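Local coordinates for inner membrane protein (Salmonella typhimurium LT2, PDB 2QJV) that probably isomerises a glucuronate-type sugar acid, as a nickel-bound member of the KduI/IolB family of cupin proteins, at residues G73-M76 and R81-A84; D102-V107 and T187-F192; V158-N161 and T165-W168. The protein carries 2 engineered substitutions. One frame throughout, in Å; residues are numbered along the deposited sequence.

Interaction 1 of 3, residues G73-M76 and R81-A84; sequences GQRM and RIPA. With SO4 (sulfate ion), chain I.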
loop_
_atom_site.group_PDB
_atom_site.type_symbol
_atom_site.label_atom_id
_atom_site.label_comp_id
_atom_site.label_asym_id
_atom_site.label_seq_id
_atom_site.Cartn_x
_atom_site.Cartn_y
_atom_site.Cartn_z
ATOM N N GLY A 73 40.354 -10.982 16.238
ATOM C CA GLY A 73 39.762 -9.677 16.012
ATOM C C GLY A 73 40.857 -8.645 16.223
ATOM O O GLY A 73 41.994 -8.984 16.550
ATOM N N GLN A 74 40.510 -7.390 16.019
ATOM C CA GLN A 74 41.410 -6.273 16.236
ATOM C C GLN A 74 40.615 -4.970 16.356
ATOM O O GLN A 74 40.664 -4.290 17.378
ATOM C CB GLN A 74 42.429 -6.185 15.101
ATOM C CG GLN A 74 43.511 -5.150 15.276
ATOM C CD GLN A 74 44.384 -5.073 14.029
ATOM O OE1 GLN A 74 44.271 -5.890 13.078
ATOM N NE2 GLN A 74 45.209 -4.077 13.997
ATOM N N ARG A 75 39.919 -4.599 15.295
ATOM C CA ARG A 75 39.167 -3.343 15.292
ATOM C C ARG A 75 38.017 -3.363 16.312
ATOM O O ARG A 75 37.326 -4.383 16.504
ATOM C CB ARG A 75 38.651 -3.031 13.883
ATOM C CG ARG A 75 37.474 -3.853 13.393
ATOM C CD ARG A 75 37.321 -3.738 11.888
ATOM N NE ARG A 75 36.037 -4.296 11.488
ATOM C CZ ARG A 75 35.645 -4.541 10.247
ATOM N NH1 ARG A 75 36.454 -4.350 9.227
ATOM N NH2 ARG A 75 34.425 -5.023 10.038
HETATM N N MSE A 76 37.849 -2.221 16.956
HETATM C CA MSE A 76 36.786 -1.984 17.922
HETATM C C MSE A 76 35.609 -1.242 17.281
HETATM O O MSE A 76 34.615 -0.975 17.941
HETATM C CB MSE A 76 37.358 -1.241 19.120
HETATM C CG MSE A 76 38.539 -2.009 19.773
HETATM SE SE MSE A 76 38.080 -3.843 20.330
HETATM C CE MSE A 76 36.891 -3.386 21.724
ATOM N N ARG A 81 38.560 0.947 9.246
ATOM C CA ARG A 81 38.926 0.718 7.821
ATOM C C ARG A 81 40.114 -0.249 7.662
ATOM O O ARG A 81 40.982 -0.071 6.795
ATOM C CB ARG A 81 39.232 2.020 7.091
ATOM C CG ARG A 81 38.065 2.997 7.051
ATOM C CD ARG A 81 38.483 4.298 6.442
ATOM N NE ARG A 81 38.802 4.282 5.004
ATOM C CZ ARG A 81 37.925 4.441 4.008
ATOM N NH1 ARG A 81 36.642 4.648 4.228
ATOM N NH2 ARG A 81 38.359 4.441 2.761
ATOM N N ILE A 82 40.104 -1.275 8.505
ATOM C CA ILE A 82 41.093 -2.345 8.467
ATOM C C ILE A 82 40.290 -3.643 8.373
ATOM O O ILE A 82 39.136 -3.707 8.865
ATOM C CB ILE A 82 42.137 -2.287 9.656
ATOM C CG1 ILE A 82 41.458 -2.588 11.022
ATOM C CG2 ILE A 82 42.947 -0.955 9.626
ATOM C CD1 ILE A 82 42.452 -2.626 12.202
ATOM N N PRO A 83 40.836 -4.673 7.671
ATOM C CA PRO A 83 40.012 -5.865 7.492
ATOM C C PRO A 83 39.576 -6.589 8.787
ATOM O O PRO A 83 40.304 -6.599 9.778
ATOM C CB PRO A 83 40.898 -6.776 6.618
ATOM C CG PRO A 83 41.835 -5.854 5.925
ATOM C CD PRO A 83 42.113 -4.778 6.925
ATOM N N ALA A 84 38.368 -7.136 8.742
ATOM C CA ALA A 84 37.837 -7.958 9.821
ATOM C C ALA A 84 38.583 -9.301 9.886
ATOM O O ALA A 84 39.218 -9.744 8.905
ATOM C CB ALA A 84 36.365 -8.218 9.605
HETATM S S SO4 I . 42.018 4.004 2.781
HETATM O O1 SO4 I . 42.874 2.919 2.258
HETATM O O2 SO4 I . 40.925 4.120 1.805
HETATM O O3 SO4 I . 42.737 5.288 2.835
HETATM O O4 SO4 I . 41.608 3.713 4.168
HETATM O O HOH W 1 42.805 -5.714 10.531
HETATM O O HOH W 2 39.688 -6.207 12.808
#
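Arg-75 sets CG between its backbone N and carbonyl carbon (chi1 75°), then runs extended to NE, which carries its guanidinium along the 81-84 segment. Ile-82 places CG1 in the same kind of position (chi1 68°), and CD1 is thereby directed at the Gln-74 side chain. The main bond runs from Arg-75 NH1 to the carbonyl O of Ile-82 at 2.8 Å. That oxygen lies close to the guanidinium plane. Over one face of the same group sits the methyl of Ala-84, with CB 3.8 Å from Arg-75 CZ. Nearer the backbone, Arg-75 CB rests on Ile-82 CG1 at 4.0 Å. Ile-82 CD1 sits over the flat face of the Gln-74 amide, 3.6 Å from its CD; the two side chains cross at about a right angle. One water donates to both Gln-74 OE1 (2.9 Å) and Pro-83 O; another accepts from Arg-75 N and donates to Pro-83 O. The CB of Arg-81 points away from the 73-76 segment, and its NE and NH2 edge holds a sulfate, probably from the crystallisation liquor, with NH2 2.8 Å from sulfate O2. His-130 binds the same ion. Arg-75 also bonds to Val-56 O and forms a salt bridge with Glu-157 on strand 154-160. The contact folds the connection between strands 60-61 and 86-89 back on itself, consistent with the junction of two cupin halves expected in the KduI/IolB family.

Interaction 2 of 3, residues D102-V107 and T187-F192; sequences DLELAV and TYYHRF. With SO4 (sulfate ion), chain J.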
loop_
_atom_site.group_PDB
_atom_site.type_symbol
_atom_site.label_atom_id
_atom_site.label_comp_id
_atom_site.label_asym_id
_atom_site.label_seq_id
_atom_site.Cartn_x
_atom_site.Cartn_y
_atom_site.Cartn_z
ATOM N N ASP A 102 33.370 -6.516 24.433
ATOM C CA ASP A 102 32.041 -6.314 23.825
ATOM C C ASP A 102 32.236 -6.653 22.344
ATOM O O ASP A 102 33.287 -6.321 21.743
ATOM C CB ASP A 102 31.520 -4.895 24.029
ATOM C CG ASP A 102 31.114 -4.592 25.481
ATOM O OD1 ASP A 102 31.055 -5.497 26.361
ATOM O OD2 ASP A 102 30.843 -3.403 25.751
ATOM N N LEU A 103 31.263 -7.341 21.771
ATOM C CA LEU A 103 31.374 -7.891 20.446
ATOM C C LEU A 103 30.151 -7.703 19.557
ATOM O O LEU A 103 28.993 -7.936 19.970
ATOM C CB LEU A 103 31.637 -9.408 20.590
ATOM C CG LEU A 103 31.833 -10.264 19.321
ATOM C CD1 LEU A 103 33.173 -9.975 18.581
ATOM C CD2 LEU A 103 31.666 -11.738 19.656
ATOM N N GLU A 104 30.416 -7.289 18.330
ATOM C CA GLU A 104 29.414 -7.221 17.262
ATOM C C GLU A 104 29.789 -8.308 16.284
ATOM O O GLU A 104 30.780 -8.201 15.553
ATOM C CB GLU A 104 29.374 -5.872 16.566
ATOM C CG GLU A 104 28.266 -5.668 15.539
ATOM C CD GLU A 104 28.439 -4.298 14.845
ATOM O OE1 GLU A 104 29.370 -3.518 15.241
ATOM O OE2 GLU A 104 27.693 -4.026 13.894
ATOM N N LEU A 105 29.007 -9.390 16.321
ATOM C CA LEU A 105 29.273 -10.582 15.517
ATOM C C LEU A 105 28.245 -10.804 14.439
ATOM O O LEU A 105 27.048 -10.882 14.736
ATOM C CB LEU A 105 29.316 -11.842 16.416
ATOM C CG LEU A 105 29.565 -13.215 15.755
ATOM C CD1 LEU A 105 31.029 -13.389 15.322
ATOM C CD2 LEU A 105 29.095 -14.308 16.739
ATOM N N ALA A 106 28.724 -10.971 13.202
ATOM C CA ALA A 106 27.874 -11.314 12.053
ATOM C C ALA A 106 28.041 -12.809 11.768
ATOM O O ALA A 106 29.169 -13.331 11.753
ATOM C CB ALA A 106 28.181 -10.451 10.806
ATOM N N VAL A 107 26.915 -13.515 11.658
ATOM C CA VAL A 107 26.890 -14.947 11.285
ATOM C C VAL A 107 26.219 -15.016 9.894
ATOM O O VAL A 107 24.996 -14.814 9.732
ATOM C CB VAL A 107 26.218 -15.848 12.337
ATOM C CG1 VAL A 107 26.338 -17.343 11.941
ATOM C CG2 VAL A 107 26.832 -15.607 13.760
ATOM N N THR A 187 22.216 -9.659 0.966
ATOM C CA THR A 187 21.873 -8.861 2.134
ATOM C C THR A 187 22.933 -7.747 2.297
ATOM O O THR A 187 24.092 -7.917 1.924
ATOM C CB THR A 187 21.716 -9.707 3.448
ATOM O OG1 THR A 187 22.946 -10.395 3.725
ATOM C CG2 THR A 187 20.484 -10.694 3.383
ATOM N N TYR A 188 22.484 -6.608 2.829
ATOM C CA TYR A 188 23.290 -5.444 3.169
ATOM C C TYR A 188 23.058 -5.195 4.654
ATOM O O TYR A 188 21.924 -5.037 5.064
ATOM C CB TYR A 188 22.830 -4.170 2.438
ATOM C CG TYR A 188 23.342 -4.013 1.022
ATOM C CD1 TYR A 188 22.952 -4.897 0.037
ATOM C CD2 TYR A 188 24.223 -2.983 0.668
ATOM C CE1 TYR A 188 23.418 -4.788 -1.243
ATOM C CE2 TYR A 188 24.698 -2.876 -0.622
ATOM C CZ TYR A 188 24.283 -3.777 -1.566
ATOM O OH TYR A 188 24.754 -3.655 -2.823
ATOM N N TYR A 189 24.126 -5.145 5.431
ATOM C CA TYR A 189 24.080 -4.771 6.836
ATOM C C TYR A 189 24.822 -3.430 6.912
ATOM O O TYR A 189 26.072 -3.387 6.839
ATOM C CB TYR A 189 24.710 -5.838 7.731
ATOM C CG TYR A 189 24.837 -5.450 9.198
ATOM C CD1 TYR A 189 23.692 -5.179 9.985
ATOM C CD2 TYR A 189 26.079 -5.442 9.833
ATOM C CE1 TYR A 189 23.800 -4.833 11.316
ATOM C CE2 TYR A 189 26.202 -5.112 11.196
ATOM C CZ TYR A 189 25.057 -4.798 11.935
ATOM O OH TYR A 189 25.187 -4.490 13.262
ATOM N N HIS A 190 24.060 -2.360 7.166
ATOM C CA HIS A 190 24.578 -0.997 7.134
ATOM C C HIS A 190 24.975 -0.396 8.483
ATOM O O HIS A 190 24.325 -0.632 9.517
ATOM C CB HIS A 190 23.555 -0.030 6.527
ATOM C CG HIS A 190 23.362 -0.184 5.047
ATOM N ND1 HIS A 190 24.046 0.589 4.129
ATOM C CD2 HIS A 190 22.530 -0.979 4.335
ATOM C CE1 HIS A 190 23.639 0.265 2.910
ATOM N NE2 HIS A 190 22.707 -0.672 3.007
ATOM N N ARG A 191 26.039 0.395 8.422
ATOM C CA ARG A 191 26.581 1.141 9.567
ATOM C C ARG A 191 26.936 2.559 9.110
ATOM O O ARG A 191 27.291 2.786 7.930
ATOM C CB ARG A 191 27.792 0.422 10.182
ATOM C CG ARG A 191 27.516 -1.015 10.638
ATOM C CD ARG A 191 26.729 -1.117 11.954
ATOM N NE ARG A 191 27.626 -1.300 13.079
ATOM C CZ ARG A 191 28.177 -0.357 13.815
ATOM N NH1 ARG A 191 27.927 0.917 13.628
ATOM N NH2 ARG A 191 29.001 -0.712 14.767
ATOM N N PHE A 192 26.843 3.508 10.059
ATOM C CA PHE A 192 27.117 4.931 9.831
ATOM C C PHE A 192 28.031 5.546 10.873
ATOM O O PHE A 192 28.057 5.120 12.047
ATOM C CB PHE A 192 25.803 5.740 9.744
ATOM C CG PHE A 192 24.934 5.287 8.645
ATOM C CD1 PHE A 192 25.099 5.796 7.346
ATOM C CD2 PHE A 192 24.008 4.270 8.858
ATOM C CE1 PHE A 192 24.354 5.280 6.313
ATOM C CE2 PHE A 192 23.287 3.739 7.809
ATOM C CZ PHE A 192 23.432 4.262 6.555
HETATM S S SO4 J . 27.810 2.653 17.112
HETATM O O1 SO4 J . 27.861 2.936 15.663
HETATM O O2 SO4 J . 26.462 2.666 17.664
HETATM O O3 SO4 J . 28.455 3.760 17.846
HETATM O O4 SO4 J . 28.535 1.402 17.369
#
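A single carboxylate oxygen, Glu-104 OE2, takes two donors from the facing strand, one on each of its lone-pair sides. Arg-191 NE reaches it on the syn side at 2.8 Å. Tyr-189 OH donates to it on the anti side at 2.6 Å. The other oxygen, Glu-104 OE1, receives Arg-191 NH2 at 2.9 Å in a nearly straight bond, also on the syn side. Arg-191 therefore grips the carboxylate side-on with two nitrogens, one to each oxygen, in a salt bridge. The carboxylate and guanidinium planes are nearly coplanar, 28° apart. The tyrosine ring stands steeply to the carboxylate, at 79°, and OE2 lies at the ring edge. Three hydrogen bonds from the 187-192 strand fix the rotation of this buried carboxylate; Arg-219 adds a long, weak ion pair to OE1. Strand 104-111 belongs to the six-stranded sheet and strand 181-193 to the five-stranded sheet, so these side chains span from one sheet to the other, consistent with the two halves of a bicupin. The backbones stay well apart, with Glu-104 CA and Arg-191 CA 11.7 Å from each other. An extended Glu-104 covers much of that gap, its CG anti to the backbone N. Arg-191 instead bends at chi2 and chi3, which turns its NE and NH2 edge to the carboxylate. Its NH1 donates to a sulfate, probably from the crystallisation liquor, 2.9 Å from its O1, while NH2 makes a weak bond to sulfate O4. Arg-219 and Asn-218 also bind this sulfate. Asn-218 OD1 accepts a further bond from Arg-191 NH1.

Interaction 3 of 3, residues V158-N161 and T165-W168; sequences VYTN and TSSW
This is a buried hydrogen bond between two hydroxyls on two strands of the C-terminal cupin half, where a short connection carries the chain from one sheet to another. Strand 154-160 lies inside the five-stranded sheet of that half. Strand 165-166 is, within this chain, an outermost strand of its four-stranded sheet. The strands do not pair with each other; Thr-160 bonds through its backbone to Asn-239, and Ser-166 to Val-231. Side chains bridge the gap, with Thr-160 CA and Ser-166 CA 6.4 Å apart. Both CB atoms point across it. Ser-166 holds OG between its backbone N and carbonyl carbon (chi1 60°), and this sets the hydroxyl facing Thr-160. OG also bonds to Tyr-241 OH, so this buried hydroxyl has two polar partners. The nickel bound by His-171, His-173, Glu-186 and His-229 lies about 10 Å from the Ser-166 side chain. Thr-165 turns the other way, and its OG1 bonds to the backbone N of Ala-235 of the second subunit. Thr-160 CG2 packs 3.8 Å from Ser-166 CB, beside the one polar link, the hydrogen bond between Thr-160 OG1 and Ser-166 OG at 2.7 Å.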
loop_
_atom_site.group_PDB
_atom_site.type_symbol
_atom_site.label_atom_id
_atom_site.label_comp_id
_atom_site.label_asym_id
_atom_site.label_seq_id
_atom_site.Cartn_x
_atom_site.Cartn_y
_atom_site.Cartn_z
ATOM N N VAL A 158 32.194 -3.158 2.301
ATOM C CA VAL A 158 32.457 -1.971 1.511
ATOM C C VAL A 158 32.283 -0.679 2.334
ATOM O O VAL A 158 31.364 -0.591 3.162
ATOM C CB VAL A 158 31.510 -1.938 0.264
ATOM C CG1 VAL A 158 31.766 -0.688 -0.621
ATOM C CG2 VAL A 158 31.636 -3.237 -0.555
ATOM N N TYR A 159 33.202 0.270 2.104
ATOM C CA TYR A 159 33.224 1.580 2.742
ATOM C C TYR A 159 32.973 2.630 1.706
ATOM O O TYR A 159 33.722 2.759 0.749
ATOM C CB TYR A 159 34.554 1.889 3.412
ATOM C CG TYR A 159 34.912 0.952 4.501
ATOM C CD1 TYR A 159 35.447 -0.303 4.217
ATOM C CD2 TYR A 159 34.778 1.328 5.816
ATOM C CE1 TYR A 159 35.799 -1.171 5.222
ATOM C CE2 TYR A 159 35.119 0.469 6.826
ATOM C CZ TYR A 159 35.648 -0.767 6.539
ATOM O OH TYR A 159 35.964 -1.611 7.569
ATOM N N THR A 160 31.896 3.393 1.922
ATOM C CA THR A 160 31.473 4.440 1.013
ATOM C C THR A 160 31.489 5.762 1.783
ATOM O O THR A 160 30.674 5.988 2.657
ATOM C CB THR A 160 30.086 4.143 0.376
ATOM O OG1 THR A 160 30.050 2.791 -0.113
ATOM C CG2 THR A 160 29.765 5.162 -0.802
ATOM N N ASN A 161 32.397 6.644 1.420
ATOM C CA ASN A 161 32.475 7.955 2.097
ATOM C C ASN A 161 31.296 8.857 1.741
ATOM O O ASN A 161 30.694 8.724 0.655
ATOM C CB ASN A 161 33.840 8.585 1.848
ATOM C CG ASN A 161 34.965 7.783 2.500
ATOM O OD1 ASN A 161 34.739 6.901 3.354
ATOM N ND2 ASN A 161 36.165 8.092 2.117
ATOM N N THR A 165 28.419 7.308 -4.200
ATOM C CA THR A 165 27.451 6.271 -4.564
ATOM C C THR A 165 28.192 4.929 -4.715
ATOM O O THR A 165 29.239 4.888 -5.345
ATOM C CB THR A 165 26.734 6.614 -5.892
ATOM O OG1 THR A 165 26.474 8.017 -5.958
ATOM C CG2 THR A 165 25.428 5.796 -6.035
ATOM N N SER A 166 27.655 3.861 -4.119
ATOM C CA SER A 166 28.251 2.520 -4.218
ATOM C C SER A 166 27.190 1.514 -4.707
ATOM O O SER A 166 26.022 1.888 -4.889
ATOM C CB SER A 166 28.971 2.090 -2.908
ATOM O OG SER A 166 28.115 2.050 -1.824
ATOM N N SER A 167 27.623 0.263 -4.971
ATOM C CA SER A 167 26.800 -0.728 -5.684
ATOM C C SER A 167 26.279 -0.029 -6.985
ATOM O O SER A 167 25.152 -0.213 -7.437
ATOM C CB SER A 167 25.694 -1.315 -4.797
ATOM O OG SER A 167 26.294 -1.885 -3.621
ATOM N N TRP A 168 27.191 0.707 -7.584
ATOM C CA TRP A 168 26.909 1.615 -8.656
ATOM C C TRP A 168 28.148 1.714 -9.528
ATOM O O TRP A 168 29.238 1.810 -9.003
ATOM C CB TRP A 168 26.521 2.991 -8.052
ATOM C CG TRP A 168 26.283 4.057 -9.056
ATOM C CD1 TRP A 168 27.144 5.057 -9.400
ATOM C CD2 TRP A 168 25.107 4.237 -9.858
ATOM N NE1 TRP A 168 26.579 5.853 -10.368
ATOM C CE2 TRP A 168 25.329 5.381 -10.667
ATOM C CE3 TRP A 168 23.881 3.559 -9.957
ATOM C CZ2 TRP A 168 24.378 5.845 -11.593
ATOM C CZ3 TRP A 168 22.944 4.008 -10.868
ATOM C CH2 TRP A 168 23.186 5.149 -11.677
#

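Overall arrangement
Interaction 1 comes first along the chain, in the N-terminal half. Interaction 2 then joins strand 104-111 to strand 181-193, and interaction 3 is nested inside the loop it closes. Interactions 1 and 2 have centres about 12 Å apart, without touching. Interactions 2 and 3, centres about 16 Å apart, each put one strand, 181-193 and 154-160, in the five-stranded sheet; a probable hydrogen bond between Tyr-188 OH and Ser-167 OG links them. Interactions 1 and 3 have centres about 19 Å apart, yet Arg-75 and Arg-81 pack on Tyr-159 of strand 154-160. Interactions 1 and 2 thus probably both bridge the cupin halves, while interaction 3 belongs to the half with the four-residue nickel site.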